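Local coordinates for protein DegT/DnrJ/EryC1/StrS aminotransferase (Brucella abortus 2308, PDB 4QGR) that binds pyridoxal 5'-phosphate and probably acts as an aminotransferase that transfers amino groups with the help of this cofactor, at residues R272-A277 / K369-I374. Numbering follows the deposited sequence.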
ATOM      1  N   ARG A 272     -31.055  10.511 -12.918  1.00 19.24           N
ATOM      2  CA  ARG A 272     -32.517  10.500 -13.109  1.00 21.18           C
ATOM      3  C   ARG A 272     -32.877  10.944 -14.515  1.00 21.06           C
ATOM      4  O   ARG A 272     -33.783  10.403 -15.135  1.00 21.53           O
ATOM      5  CB  ARG A 272     -33.222  11.355 -12.039  1.00 23.14           C
ATOM      6  CG  ARG A 272     -33.214  10.671 -10.672  1.00 24.77           C
ATOM      7  CD  ARG A 272     -33.901  11.491  -9.572  1.00 27.31           C
ATOM      8  NE  ARG A 272     -33.790  10.834  -8.259  1.00 28.48           N
ATOM      9  CZ  ARG A 272     -34.568   9.827  -7.833  1.00 30.63           C
ATOM     10  NH1 ARG A 272     -35.524   9.316  -8.603  1.00 30.16           N
ATOM     11  NH2 ARG A 272     -34.379   9.302  -6.623  1.00 31.66           N
ATOM     12  N   ARG A 273     -32.143  11.919 -15.024  1.00 21.00           N
ATOM     13  CA  ARG A 273     -32.373  12.385 -16.389  1.00 22.92           C
ATOM     14  C   ARG A 273     -32.040  11.282 -17.413  1.00 21.77           C
ATOM     15  O   ARG A 273     -32.802  11.090 -18.377  1.00 23.13           O
ATOM     16  CB  ARG A 273     -31.617  13.684 -16.666  1.00 25.08           C
ATOM     17  CG  ARG A 273     -32.068  14.403 -17.929  1.00 27.90           C
ATOM     18  CD  ARG A 273     -31.583  15.842 -17.879  1.00 30.62           C
ATOM     19  NE  ARG A 273     -32.074  16.597 -19.029  1.00 32.93           N
ATOM     20  CZ  ARG A 273     -31.421  16.794 -20.172  1.00 33.93           C
ATOM     21  NH1 ARG A 273     -30.192  16.329 -20.365  1.00 33.88           N
ATOM     22  NH2 ARG A 273     -32.000  17.514 -21.133  1.00 35.14           N
ATOM     23  N   TYR A 274     -30.945  10.551 -17.233  1.00 19.94           N
ATOM     24  CA  TYR A 274     -30.705   9.401 -18.110  1.00 19.45           C
ATOM     25  C   TYR A 274     -31.836   8.378 -17.991  1.00 19.92           C
ATOM     26  O   TYR A 274     -32.306   7.832 -18.999  1.00 19.31           O
ATOM     27  CB  TYR A 274     -29.432   8.663 -17.720  1.00 18.23           C
ATOM     28  CG  TYR A 274     -28.090   9.086 -18.287  1.00 17.24           C
ATOM     29  CD1 TYR A 274     -27.888   9.321 -19.665  1.00 17.37           C
ATOM     30  CD2 TYR A 274     -26.974   9.126 -17.442  1.00 16.23           C
ATOM     31  CE1 TYR A 274     -26.631   9.628 -20.158  1.00 16.96           C
ATOM     32  CE2 TYR A 274     -25.716   9.420 -17.911  1.00 15.74           C
ATOM     33  CZ  TYR A 274     -25.540   9.658 -19.286  1.00 16.39           C
ATOM     34  OH  TYR A 274     -24.281   9.912 -19.751  1.00 16.23           O
ATOM     35  N   ASN A 275     -32.226   8.058 -16.756  1.00 19.73           N
ATOM     36  CA  ASN A 275     -33.191   6.963 -16.550  1.00 21.22           C
ATOM     37  C   ASN A 275     -34.515   7.277 -17.260  1.00 22.46           C
ATOM     38  O   ASN A 275     -35.020   6.429 -17.992  1.00 22.09           O
ATOM     39  CB  ASN A 275     -33.439   6.670 -15.064  1.00 21.30           C
ATOM     40  CG  ASN A 275     -32.270   5.916 -14.405  1.00 20.99           C
ATOM     41  OD1 ASN A 275     -31.345   5.430 -15.073  1.00 20.37           O
ATOM     42  ND2 ASN A 275     -32.342   5.779 -13.096  1.00 21.43           N
ATOM     43  N   GLU A 276     -35.016   8.502 -17.084  1.00 24.38           N
ATOM     44  CA  GLU A 276     -36.298   8.894 -17.683  1.00 26.88           C
ATOM     45  C   GLU A 276     -36.217   8.939 -19.207  1.00 26.25           C
ATOM     46  O   GLU A 276     -37.166   8.593 -19.884  1.00 27.40           O
ATOM     47  CB  GLU A 276     -36.796  10.231 -17.102  1.00 29.63           C
ATOM     48  CG  GLU A 276     -37.200  10.087 -15.633  1.00 32.01           C
ATOM     49  CD  GLU A 276     -38.273   9.004 -15.406  1.00 36.10           C
ATOM     50  OE1 GLU A 276     -39.280   8.968 -16.167  1.00 38.80           O
ATOM     51  OE2 GLU A 276     -38.114   8.168 -14.476  1.00 40.50           O
ATOM     52  N   ALA A 277     -35.058   9.299 -19.757  1.00 24.80           N
ATOM     53  CA  ALA A 277     -34.947   9.465 -21.202  1.00 24.78           C
ATOM     54  C   ALA A 277     -34.665   8.145 -21.907  1.00 24.35           C
ATOM     55  O   ALA A 277     -34.957   8.011 -23.102  1.00 25.58           O
ATOM     56  CB  ALA A 277     -33.862  10.481 -21.529  1.00 25.26           C
ATOM     57  N   LYS A 369     -26.750  14.703 -26.112  1.00 24.56           N
ATOM     58  CA  LYS A 369     -26.093  14.094 -27.245  1.00 24.49           C
ATOM     59  C   LYS A 369     -25.998  12.589 -27.019  1.00 22.56           C
ATOM     60  O   LYS A 369     -26.289  11.772 -27.928  1.00 21.13           O
ATOM     61  CB  LYS A 369     -24.703  14.691 -27.434  1.00 26.05           C
ATOM     62  CG  LYS A 369     -24.012  14.201 -28.687  1.00 28.34           C
ATOM     63  CD  LYS A 369     -22.514  14.458 -28.650  1.00 29.64           C
ATOM     64  CE  LYS A 369     -21.937  14.273 -30.049  1.00 32.72           C
ATOM     65  NZ  LYS A 369     -20.438  14.286 -30.040  1.00 34.47           N
ATOM     66  N   ILE A 370     -25.630  12.224 -25.790  1.00 20.64           N
ATOM     67  CA  ILE A 370     -25.497  10.815 -25.442  1.00 19.97           C
ATOM     68  C   ILE A 370     -26.860  10.148 -25.573  1.00 19.83           C
ATOM     69  O   ILE A 370     -26.994   9.119 -26.213  1.00 19.37           O
ATOM     70  CB  ILE A 370     -24.916  10.638 -24.016  1.00 19.46           C
ATOM     71  CG1 ILE A 370     -23.469  11.157 -23.928  1.00 19.45           C
ATOM     72  CG2 ILE A 370     -24.953   9.187 -23.594  1.00 19.25           C
ATOM     73  CD1 ILE A 370     -23.004  11.481 -22.536  1.00 19.58           C
ATOM     74  N   ILE A 371     -27.878  10.743 -24.968  1.00 20.35           N
ATOM     75  CA  ILE A 371     -29.240  10.208 -25.081  1.00 21.17           C
ATOM     76  C   ILE A 371     -29.629  10.029 -26.550  1.00 21.94           C
ATOM     77  O   ILE A 371     -30.210   9.023 -26.924  1.00 22.76           O
ATOM     78  CB  ILE A 371     -30.259  11.092 -24.311  1.00 21.85           C
ATOM     79  CG1 ILE A 371     -30.125  10.825 -22.826  1.00 22.01           C
ATOM     80  CG2 ILE A 371     -31.698  10.842 -24.750  1.00 22.99           C
ATOM     81  CD1 ILE A 371     -30.624  11.956 -21.955  1.00 22.95           C
ATOM     82  N   GLY A 372     -29.308  11.008 -27.364  1.00 22.25           N
ATOM     83  CA  GLY A 372     -29.709  10.998 -28.763  1.00 23.16           C
ATOM     84  C   GLY A 372     -29.086   9.832 -29.515  1.00 23.00           C
ATOM     85  O   GLY A 372     -29.712   9.211 -30.350  1.00 22.98           O
ATOM     86  N   VAL A 373     -27.829   9.549 -29.232  1.00 22.78           N
ATOM     87  CA  VAL A 373     -27.142   8.517 -29.978  1.00 23.09           C
ATOM     88  C   VAL A 373     -27.702   7.165 -29.591  1.00 22.89           C
ATOM     89  O   VAL A 373     -27.913   6.301 -30.463  1.00 22.57           O
ATOM     90  CB  VAL A 373     -25.609   8.582 -29.752  1.00 23.76           C
ATOM     91  CG1 VAL A 373     -24.916   7.389 -30.397  1.00 24.46           C
ATOM     92  CG2 VAL A 373     -25.044   9.872 -30.305  1.00 23.96           C
ATOM     93  N   ILE A 374     -27.975   6.979 -28.291  1.00 22.16           N
ATOM     94  CA  ILE A 374     -28.490   5.712 -27.810  1.00 22.06           C
ATOM     95  C   ILE A 374     -29.903   5.454 -28.388  1.00 23.70           C
ATOM     96  O   ILE A 374     -30.184   4.363 -28.895  1.00 24.21           O
ATOM     97  CB  ILE A 374     -28.492   5.648 -26.264  1.00 21.28           C
ATOM     98  CG1 ILE A 374     -27.053   5.729 -25.740  1.00 20.86           C
ATOM     99  CG2 ILE A 374     -29.169   4.366 -25.763  1.00 21.82           C
ATOM    100  CD1 ILE A 374     -26.923   5.870 -24.244  1.00 19.59           C
TER
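Ile371 of helix 364-377 packs its CD1 3.6 Å from Ala277 CB of helix 247-278. Ile371 CG1 lies 4.0 Å from Ala277 CB, and CG2 is slightly nearer, so three carbons of the isoleucine converge on the alanine methyl from the side of the second helix. The segment axes approach to 10.8 Å at a crossing angle of -24°, a wide, nearly parallel pairing that the large side chains of Tyr274 and Ile371 bridge. In Tyr274, chi1 of -88° places CG beside the backbone N, and from there the ring runs out to meet the second helix at its edge: Ile370 CG2 and Ile371 CG1 both lie near the ring plane, the former 3.8 Å from Tyr274 CE1. At the end of the ring, Tyr274 OH sits 3.4 Å from Ile370 CD1, an apolar neighbour, while its hydrogen bond is made with Pro357 O. The ring also stacks with Tyr298, and Leu356 of strand 353-356 adds to this buried side. The other flank is looser and partly exposed. There the nearest approach of the Arg273 side chain to 369-374 is NH1 to Ile371 CD1, 4.7 Å, and its guanidinium instead forms a salt bridge with Asp368. Carbon contacts thus join the two helices far from the cofactor site: within the buried side a backbone carbonyl satisfies the phenol hydroxyl, and at the partly exposed edge the aspartate probably balances the arginine charge.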